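PDB 3PQA: lactaldehyde dehydrogenase from Methanocaldococcus jannaschii, which oxidises lactaldehyde to lactate with NAD as the preferred cofactor, a step in the biosynthesis of coenzyme F420. Local coordinates for residues 136-141 with 161-166; 216-221 with 237-242; 391-396 with 438-443. All blocks are in the same frame, centred on the assembly; numbering follows the deposited sequence.

Overall arrangement
Following the chain from its N terminus, contact 1 comes first: 136-141 leaves strand 122-138, helix 145-156 follows, and 161-166 returns beside it. Contact 2 closes the next loop in the same way, with helix 223-232 between 216-221 and 237-242. Contact 3 closes a longer loop, from 391-396 to 438-443. The three run in series, none enclosing or crossing another. Space links them more closely: strand 122-138 pairs with 216-220, with Ile137 bonded to Ser218 and Thr220, while strand 441-442 runs antiparallel to 237-241. One sheet of the cofactor-binding part thus reaches all three contacts, and contact 3 joins its edge to the loop preceding strand 396-400 of the second large sheet.

Contact 1. Residues 136-141 with 161-166; sequences AITPFN and IVHHPS. With SO4 (sulfate ion), chain G.
Thr138 lays its hydroxyl against the edge of the His163 imidazole, OG1 lying in the ring plane 2.8 Å from NE2 in a hydrogen bond that either partner could donate. The two belong to a parallel strand pair of a beta-alpha-beta unit, in which helix 145-156 crosses over between strands 122-138 and 160-165. His163 has CG anti to its backbone N (chi1 171°), which brings the ring edge toward Thr138 on the neighbouring strand; its other nitrogen, ND1, bonds Tyr194 OH, so both ring nitrogens are engaged and the imidazole is held against rotation. The small methyl of Ala136 suits the same face, leaving room for this ring at 4.2 Å from CB to His163 CD2.

Ala136 turns both its N and its O to the partner strand: N donates to Val162 O, and O receives His164 N at 2.9 Å. On the other face Ile137 packs CG2 near CD2 of His164, whose ring has a sulfate ion, probably from the crystallisation liquor, at its edge. NE2 donates to sulfate O3 at 2.7 Å, while ND1 is bonded to Leu197 O; Ser167 N and Gly201 N also hold the anion. Beyond Pro165 a small serine fits closely against Phe140: Ser166 OG lies 3.4 Å from Phe140 CB. A water there bonds Thr138 OG1 and donates to Pro139 O at 2.8 Å.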
loop_
_atom_site.group_PDB
_atom_site.type_symbol
_atom_site.label_atom_id
_atom_site.label_comp_id
_atom_site.label_asym_id
_atom_site.label_seq_id
_atom_site.Cartn_x
_atom_site.Cartn_y
_atom_site.Cartn_z
ATOM N N ALA B 136 23.245 11.441 12.205
ATOM C CA ALA B 136 22.504 12.562 11.625
ATOM C C ALA B 136 23.402 13.789 11.581
ATOM O O ALA B 136 24.018 14.157 12.579
ATOM C CB ALA B 136 21.256 12.848 12.458
ATOM N N ILE B 137 23.508 14.407 10.413
ATOM C CA ILE B 137 24.331 15.609 10.270
ATOM C C ILE B 137 23.423 16.670 9.662
ATOM O O ILE B 137 22.931 16.498 8.548
ATOM C CB ILE B 137 25.612 15.329 9.441
ATOM C CG1 ILE B 137 26.465 14.235 10.123
ATOM C CG2 ILE B 137 26.411 16.616 9.235
ATOM C CD1 ILE B 137 27.674 13.773 9.300
ATOM N N THR B 138 23.178 17.734 10.421
ATOM C CA THR B 138 22.110 18.672 10.103
ATOM C C THR B 138 22.657 20.054 9.770
ATOM O O THR B 138 23.746 20.411 10.216
ATOM C CB THR B 138 21.097 18.770 11.250
ATOM O OG1 THR B 138 21.784 19.054 12.478
ATOM C CG2 THR B 138 20.328 17.443 11.386
ATOM N N PRO B 139 21.899 20.834 8.978
ATOM C CA PRO B 139 22.387 22.073 8.410
ATOM C C PRO B 139 22.033 23.292 9.265
ATOM O O PRO B 139 21.218 23.192 10.177
ATOM C CB PRO B 139 21.625 22.133 7.082
ATOM C CG PRO B 139 20.308 21.612 7.431
ATOM C CD PRO B 139 20.575 20.479 8.412
ATOM N N PHE B 140 22.631 24.435 8.934
ATOM C CA PHE B 140 22.439 25.662 9.692
ATOM C C PHE B 140 21.082 26.333 9.412
ATOM O O PHE B 140 20.626 27.147 10.212
ATOM C CB PHE B 140 23.579 26.663 9.391
ATOM C CG PHE B 140 23.430 27.372 8.054
ATOM C CD1 PHE B 140 22.535 28.437 7.904
ATOM C CD2 PHE B 140 24.159 26.956 6.942
ATOM C CE1 PHE B 140 22.379 29.081 6.682
ATOM C CE2 PHE B 140 24.017 27.604 5.717
ATOM C CZ PHE B 140 23.121 28.661 5.583
ATOM N N ASN B 141 20.452 26.007 8.280
ATOM C CA ASN B 141 19.380 26.868 7.737
ATOM C C ASN B 141 17.975 26.617 8.291
ATOM O O ASN B 141 17.227 27.565 8.561
ATOM C CB ASN B 141 19.395 26.893 6.187
ATOM C CG ASN B 141 19.179 25.520 5.562
ATOM O OD1 ASN B 141 19.352 24.482 6.210
ATOM N ND2 ASN B 141 18.774 25.511 4.288
ATOM N N ILE B 161 20.992 7.389 18.121
ATOM C CA ILE B 161 21.380 8.533 17.302
ATOM C C ILE B 161 22.666 9.237 17.789
ATOM O O ILE B 161 22.808 9.521 18.980
ATOM C CB ILE B 161 20.261 9.571 17.284
ATOM C CG1 ILE B 161 18.947 8.938 16.817
ATOM C CG2 ILE B 161 20.647 10.770 16.397
ATOM C CD1 ILE B 161 17.711 9.749 17.238
ATOM N N VAL B 162 23.586 9.501 16.859
ATOM C CA VAL B 162 24.662 10.475 17.085
ATOM C C VAL B 162 24.461 11.608 16.091
ATOM O O VAL B 162 24.315 11.380 14.879
ATOM C CB VAL B 162 26.076 9.857 17.006
ATOM C CG1 VAL B 162 26.290 8.871 18.175
ATOM C CG2 VAL B 162 26.325 9.169 15.669
ATOM N N HIS B 163 24.397 12.824 16.612
ATOM C CA HIS B 163 23.878 13.940 15.839
ATOM C C HIS B 163 24.842 15.107 15.904
ATOM O O HIS B 163 25.069 15.652 16.988
ATOM C CB HIS B 163 22.509 14.329 16.418
ATOM C CG HIS B 163 21.939 15.596 15.853
ATOM N ND1 HIS B 163 20.967 16.318 16.506
ATOM C CD2 HIS B 163 22.202 16.271 14.707
ATOM C CE1 HIS B 163 20.650 17.382 15.786
ATOM N NE2 HIS B 163 21.379 17.370 14.685
ATOM N N HIS B 164 25.417 15.466 14.754
ATOM C CA HIS B 164 26.207 16.684 14.643
ATOM C C HIS B 164 25.423 17.819 13.978
ATOM O O HIS B 164 25.088 17.730 12.807
ATOM C CB HIS B 164 27.506 16.451 13.874
ATOM C CG HIS B 164 28.274 17.716 13.636
ATOM N ND1 HIS B 164 29.036 18.311 14.619
ATOM C CD2 HIS B 164 28.333 18.539 12.563
ATOM C CE1 HIS B 164 29.566 19.427 14.146
ATOM N NE2 HIS B 164 29.156 19.587 12.902
ATOM N N PRO B 165 25.149 18.902 14.724
ATOM C CA PRO B 165 24.471 20.066 14.166
ATOM C C PRO B 165 25.495 21.032 13.566
ATOM O O PRO B 165 26.647 21.070 14.017
ATOM C CB PRO B 165 23.820 20.687 15.401
ATOM C CG PRO B 165 24.801 20.397 16.500
ATOM C CD PRO B 165 25.502 19.104 16.147
ATOM N N SER B 166 25.094 21.806 12.563
ATOM C CA SER B 166 25.994 22.802 12.002
ATOM C C SER B 166 26.424 23.806 13.072
ATOM O O SER B 166 25.593 24.333 13.807
ATOM C CB SER B 166 25.300 23.561 10.868
ATOM O OG SER B 166 26.112 24.645 10.438
HETATM S S SO4 G . 30.385 22.805 10.899
HETATM O O1 SO4 G . 29.682 24.032 10.546
HETATM O O2 SO4 G . 31.664 23.113 11.541
HETATM O O3 SO4 G . 29.558 22.050 11.825
HETATM O O4 SO4 G . 30.643 22.020 9.701
HETATM O O HOH W 1 21.607 21.713 12.482
#

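Contact 2. Residues 216-221 with 237-242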
loop_
_atom_site.group_PDB
_atom_site.type_symbol
_atom_site.label_atom_id
_atom_site.label_comp_id
_atom_site.label_asym_id
_atom_site.label_seq_id
_atom_site.Cartn_x
_atom_site.Cartn_y
_atom_site.Cartn_z
ATOM N N MET B 216 24.350 4.065 9.475
ATOM C CA MET B 216 23.687 4.876 8.459
ATOM C C MET B 216 24.062 6.330 8.640
ATOM O O MET B 216 24.178 6.807 9.774
ATOM C CB MET B 216 22.167 4.701 8.534
ATOM C CG MET B 216 21.385 5.722 7.725
ATOM S SD MET B 216 19.713 5.207 7.394
ATOM C CE MET B 216 19.185 6.631 6.398
ATOM N N ILE B 217 24.259 7.022 7.520
ATOM C CA ILE B 217 24.500 8.463 7.519
ATOM C C ILE B 217 23.325 9.131 6.837
ATOM O O ILE B 217 22.903 8.722 5.750
ATOM C CB ILE B 217 25.822 8.851 6.780
ATOM C CG1 ILE B 217 27.031 8.176 7.422
ATOM C CG2 ILE B 217 26.000 10.385 6.706
ATOM C CD1 ILE B 217 27.181 8.463 8.895
ATOM N N SER B 218 22.775 10.135 7.512
ATOM C CA SER B 218 21.764 10.994 6.938
ATOM C C SER B 218 22.273 12.417 7.073
ATOM O O SER B 218 22.357 12.958 8.192
ATOM C CB SER B 218 20.448 10.847 7.678
ATOM O OG SER B 218 19.444 11.634 7.070
ATOM N N PHE B 219 22.598 13.005 5.926
ATOM C CA PHE B 219 23.250 14.316 5.855
ATOM C C PHE B 219 22.402 15.258 5.029
ATOM O O PHE B 219 21.924 14.878 3.948
ATOM C CB PHE B 219 24.627 14.191 5.191
ATOM C CG PHE B 219 25.258 15.514 4.837
ATOM C CD1 PHE B 219 25.974 16.228 5.791
ATOM C CD2 PHE B 219 25.141 16.045 3.549
ATOM C CE1 PHE B 219 26.569 17.453 5.482
ATOM C CE2 PHE B 219 25.737 17.274 3.228
ATOM C CZ PHE B 219 26.443 17.979 4.202
ATOM N N THR B 220 22.217 16.479 5.536
ATOM C CA THR B 220 21.582 17.569 4.775
ATOM C C THR B 220 22.574 18.734 4.755
ATOM O O THR B 220 23.058 19.147 5.810
ATOM C CB THR B 220 20.226 17.999 5.408
ATOM O OG1 THR B 220 19.353 16.870 5.452
ATOM C CG2 THR B 220 19.527 19.101 4.582
ATOM N N GLY B 221 22.880 19.251 3.566
ATOM C CA GLY B 221 23.884 20.308 3.409
ATOM C C GLY B 221 24.353 20.456 1.974
ATOM O O GLY B 221 23.623 20.127 1.034
ATOM N N LYS B 237 24.433 2.517 5.051
ATOM C CA LYS B 237 23.295 3.112 4.336
ATOM C C LYS B 237 23.518 4.611 4.302
ATOM O O LYS B 237 23.998 5.181 5.279
ATOM C CB LYS B 237 21.967 2.805 5.045
ATOM C CG LYS B 237 21.289 1.506 4.608
ATOM C CD LYS B 237 19.839 1.373 5.133
ATOM C CE LYS B 237 18.786 1.829 4.117
ATOM N NZ LYS B 237 17.406 1.306 4.459
ATOM N N ILE B 238 23.191 5.245 3.177
ATOM C CA ILE B 238 23.450 6.674 2.986
ATOM C C ILE B 238 22.213 7.386 2.467
ATOM O O ILE B 238 21.648 6.988 1.450
ATOM C CB ILE B 238 24.599 6.913 1.968
ATOM C CG1 ILE B 238 25.881 6.226 2.435
ATOM C CG2 ILE B 238 24.841 8.417 1.764
ATOM C CD1 ILE B 238 26.934 6.094 1.345
ATOM N N ALA B 239 21.809 8.438 3.167
ATOM C CA ALA B 239 20.772 9.357 2.699
ATOM C C ALA B 239 21.369 10.761 2.638
ATOM O O ALA B 239 22.020 11.205 3.580
ATOM C CB ALA B 239 19.552 9.311 3.622
ATOM N N LEU B 240 21.166 11.443 1.510
ATOM C CA LEU B 240 21.724 12.775 1.278
ATOM C C LEU B 240 20.641 13.712 0.767
ATOM O O LEU B 240 19.887 13.376 -0.164
ATOM C CB LEU B 240 22.871 12.711 0.259
ATOM C CG LEU B 240 24.057 11.779 0.537
ATOM C CD1 LEU B 240 24.984 11.774 -0.661
ATOM C CD2 LEU B 240 24.795 12.188 1.816
ATOM N N GLU B 241 20.557 14.880 1.401
ATOM C CA GLU B 241 19.633 15.931 0.968
ATOM C C GLU B 241 20.511 17.149 0.734
ATOM O O GLU B 241 21.002 17.767 1.682
ATOM C CB GLU B 241 18.572 16.217 2.034
ATOM C CG GLU B 241 17.556 15.099 2.245
ATOM C CD GLU B 241 16.471 15.029 1.168
ATOM O OE1 GLU B 241 16.305 15.995 0.381
ATOM O OE2 GLU B 241 15.774 14.008 1.133
ATOM N N LEU B 242 20.737 17.469 -0.535
ATOM C CA LEU B 242 21.754 18.437 -0.881
ATOM C C LEU B 242 21.060 19.636 -1.523
ATOM O O LEU B 242 19.883 19.892 -1.258
ATOM C CB LEU B 242 22.830 17.788 -1.761
ATOM C CG LEU B 242 23.321 16.405 -1.261
ATOM C CD1 LEU B 242 24.235 15.718 -2.254
ATOM C CD2 LEU B 242 23.984 16.501 0.108
#
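Strands 216-220 and 237-241 run side by side in the same direction, their axes 4.7 Å apart and only 4° from parallel, joined by five backbone hydrogen bonds from Ile217 N to Lys237 O through to Gly221 N to Glu241 O. They form a beta-alpha-beta unit with helix 223-232 as the crossover, in the Rossmann-like cofactor domain of the aldehyde dehydrogenase family.

On one face Met216 stretches out with CG anti to the backbone N, and in one of its two modelled conformers the terminal methyl CE approaches CB of Ala239 on the partner strand, at 3.9 Å. Alanine is small enough to receive it there. Further along this face Thr220 and Glu241 lie side by side, pointing the same way, with Thr220 OG1 3.6 Å from Glu241 CB. Thr220 OG1 and Ser218 OG both bond Lys150 NZ, which gives these buried hydroxyls a charged partner. Glu241, probably an active-site residue, bends at chi2 (-78°), carrying its carboxylate away from the strand pair.

The other face is apolar. Phe219 meets Leu240 CD2 with its CB at 3.9 Å, and its side chain also touches Val225 and Ile229 of the crossover helix. Phe235 of the second subunit packs on both Leu240 and Leu242. Gly221, probably part of the NAD site, is nearly fully extended, and having no side chain it leaves room for the Phe219 ring beside it. At the edge of that ring, Leu242 crosses the Phe219 side chain at about a right angle, with CD2 in the ring plane, 3.7 Å from Phe219 CD2.

Contact 3. Residues 391-396 with 438-443; sequences TEYGLH and KKSGLG
Ser440 directs its hydroxyl at the chain between Tyr393 and Leu395, OG accepting from Gly394 N at 2.8 Å along an almost straight bond of 176°. With chi1 at -68° the hydroxyl stands beside its own backbone N, and OG also bonds Gly243 O, so this small polar group links two loops. Around it the neighbours are apolar: Tyr393 CB comes within 3.3 Å of OG, which lies near the plane of the tyrosine ring at its edge, and Leu395 sets CB against Ser440 CB at 3.9 Å. Gly394 leaves the space on this side to the flank of Lys438.

This meeting joins the loop before strand 396-400 to the approach to strand 441-442, which adds antiparallel to strand 237-241 of the cofactor-binding sheet. Within the loop an ST turn shapes the chain, Thr391 OG1 accepting from Tyr393 N at 3.0 Å. Probable functional sites lie close by: Tyr393 is near Ser223 of the NAD site, and Leu395 touches Cys275, probably an active-site residue.

The two lysines take different courses. Lys438 is fully extended, its CD passing 3.3 Å from Tyr393 O before the ammonium reaches Glu415 in a salt bridge; NZ also donates to a water that lies close to Tyr393 O. Lys439 is bent at chi2 and chi4 and runs alongside Glu392, pointing the same way. Their charged ends stay 4.1 Å apart, NZ to OE2, beyond a salt bridge, and NZ pairs with Glu227. At the backbone of the same two residues, Glu392 O accepts from Lys439 N at 3.0 Å.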
loop_
_atom_site.group_PDB
_atom_site.type_symbol
_atom_site.label_atom_id
_atom_site.label_comp_id
_atom_site.label_asym_id
_atom_site.label_seq_id
_atom_site.Cartn_x
_atom_site.Cartn_y
_atom_site.Cartn_z
ATOM N N THR B 391 22.138 21.521 -15.524
ATOM C CA THR B 391 23.039 21.568 -14.370
ATOM C C THR B 391 23.366 20.164 -13.889
ATOM O O THR B 391 22.760 19.189 -14.325
ATOM C CB THR B 391 22.476 22.387 -13.165
ATOM O OG1 THR B 391 21.505 21.603 -12.446
ATOM C CG2 THR B 391 21.853 23.700 -13.622
ATOM N N GLU B 392 24.327 20.083 -12.975
ATOM C CA GLU B 392 24.710 18.837 -12.350
ATOM C C GLU B 392 23.728 18.443 -11.246
ATOM O O GLU B 392 23.834 17.357 -10.682
ATOM C CB GLU B 392 26.126 18.959 -11.774
ATOM C CG GLU B 392 27.223 18.949 -12.840
ATOM C CD GLU B 392 28.564 18.522 -12.276
ATOM O OE1 GLU B 392 28.974 19.081 -11.231
ATOM O OE2 GLU B 392 29.207 17.623 -12.876
ATOM N N TYR B 393 22.781 19.328 -10.945
ATOM C CA TYR B 393 21.850 19.144 -9.826
ATOM C C TYR B 393 20.471 18.715 -10.316
ATOM O O TYR B 393 20.197 18.702 -11.518
ATOM C CB TYR B 393 21.728 20.439 -9.021
ATOM C CG TYR B 393 23.052 20.995 -8.567
ATOM C CD1 TYR B 393 23.790 20.358 -7.572
ATOM C CD2 TYR B 393 23.576 22.158 -9.144
ATOM C CE1 TYR B 393 25.035 20.869 -7.157
ATOM C CE2 TYR B 393 24.802 22.683 -8.723
ATOM C CZ TYR B 393 25.522 22.029 -7.741
ATOM O OH TYR B 393 26.737 22.552 -7.341
ATOM N N GLY B 394 19.598 18.364 -9.376
ATOM C CA GLY B 394 18.255 17.954 -9.730
ATOM C C GLY B 394 17.340 17.853 -8.528
ATOM O O GLY B 394 16.712 16.810 -8.304
ATOM N N LEU B 395 17.285 18.921 -7.737
ATOM C CA LEU B 395 16.402 18.953 -6.568
ATOM C C LEU B 395 14.955 19.341 -6.935
ATOM O O LEU B 395 14.141 18.460 -7.206
ATOM C CB LEU B 395 16.986 19.854 -5.471
ATOM C CG LEU B 395 16.298 19.749 -4.107
ATOM C CD1 LEU B 395 16.087 18.280 -3.696
ATOM C CD2 LEU B 395 17.095 20.484 -3.055
ATOM N N HIS B 396 14.629 20.639 -6.966
ATOM C CA HIS B 396 13.280 21.066 -7.364
ATOM C C HIS B 396 13.278 21.948 -8.613
ATOM O O HIS B 396 14.231 22.675 -8.875
ATOM C CB HIS B 396 12.607 21.804 -6.206
ATOM C CG HIS B 396 11.874 20.910 -5.249
ATOM N ND1 HIS B 396 10.898 21.380 -4.398
ATOM C CD2 HIS B 396 11.960 19.576 -5.020
ATOM C CE1 HIS B 396 10.420 20.379 -3.677
ATOM N NE2 HIS B 396 11.047 19.271 -4.041
ATOM N N LYS B 438 20.281 13.312 -9.588
ATOM C CA LYS B 438 21.595 13.815 -9.999
ATOM C C LYS B 438 22.457 14.066 -8.754
ATOM O O LYS B 438 22.454 13.222 -7.837
ATOM C CB LYS B 438 21.455 15.042 -10.917
ATOM C CG LYS B 438 20.740 14.707 -12.207
ATOM C CD LYS B 438 20.770 15.882 -13.168
ATOM C CE LYS B 438 20.021 15.573 -14.426
ATOM N NZ LYS B 438 20.083 16.773 -15.314
ATOM N N LYS B 439 23.174 15.191 -8.694
ATOM C CA LYS B 439 24.024 15.476 -7.541
ATOM C C LYS B 439 23.280 16.077 -6.356
ATOM O O LYS B 439 23.897 16.560 -5.424
ATOM C CB LYS B 439 25.206 16.383 -7.937
ATOM C CG LYS B 439 26.187 15.735 -8.884
ATOM C CD LYS B 439 27.043 14.692 -8.193
ATOM C CE LYS B 439 28.075 14.095 -9.151
ATOM N NZ LYS B 439 29.040 15.118 -9.629
ATOM N N SER B 440 21.949 16.057 -6.375
ATOM C CA SER B 440 21.224 16.728 -5.313
ATOM C C SER B 440 20.769 15.818 -4.182
ATOM O O SER B 440 20.178 16.301 -3.202
ATOM C CB SER B 440 20.000 17.452 -5.888
ATOM O OG SER B 440 20.427 18.534 -6.692
ATOM N N GLY B 441 20.963 14.515 -4.320
ATOM C CA GLY B 441 20.570 13.633 -3.219
ATOM C C GLY B 441 20.621 12.146 -3.421
ATOM O O GLY B 441 20.878 11.639 -4.527
ATOM N N LEU B 442 20.385 11.456 -2.310
ATOM C CA LEU B 442 20.095 10.020 -2.288
ATOM C C LEU B 442 19.019 9.832 -1.247
ATOM O O LEU B 442 19.122 10.388 -0.150
ATOM C CB LEU B 442 21.321 9.209 -1.881
ATOM C CG LEU B 442 22.481 9.148 -2.872
ATOM C CD1 LEU B 442 23.674 8.462 -2.211
ATOM C CD2 LEU B 442 22.100 8.434 -4.161
ATOM N N GLY B 443 17.996 9.046 -1.567
ATOM C CA GLY B 443 16.902 8.805 -0.617
ATOM C C GLY B 443 15.887 9.929 -0.504
ATOM O O GLY B 443 16.047 11.009 -1.087
HETATM O O HOH W 2 18.455 18.339 -13.574
#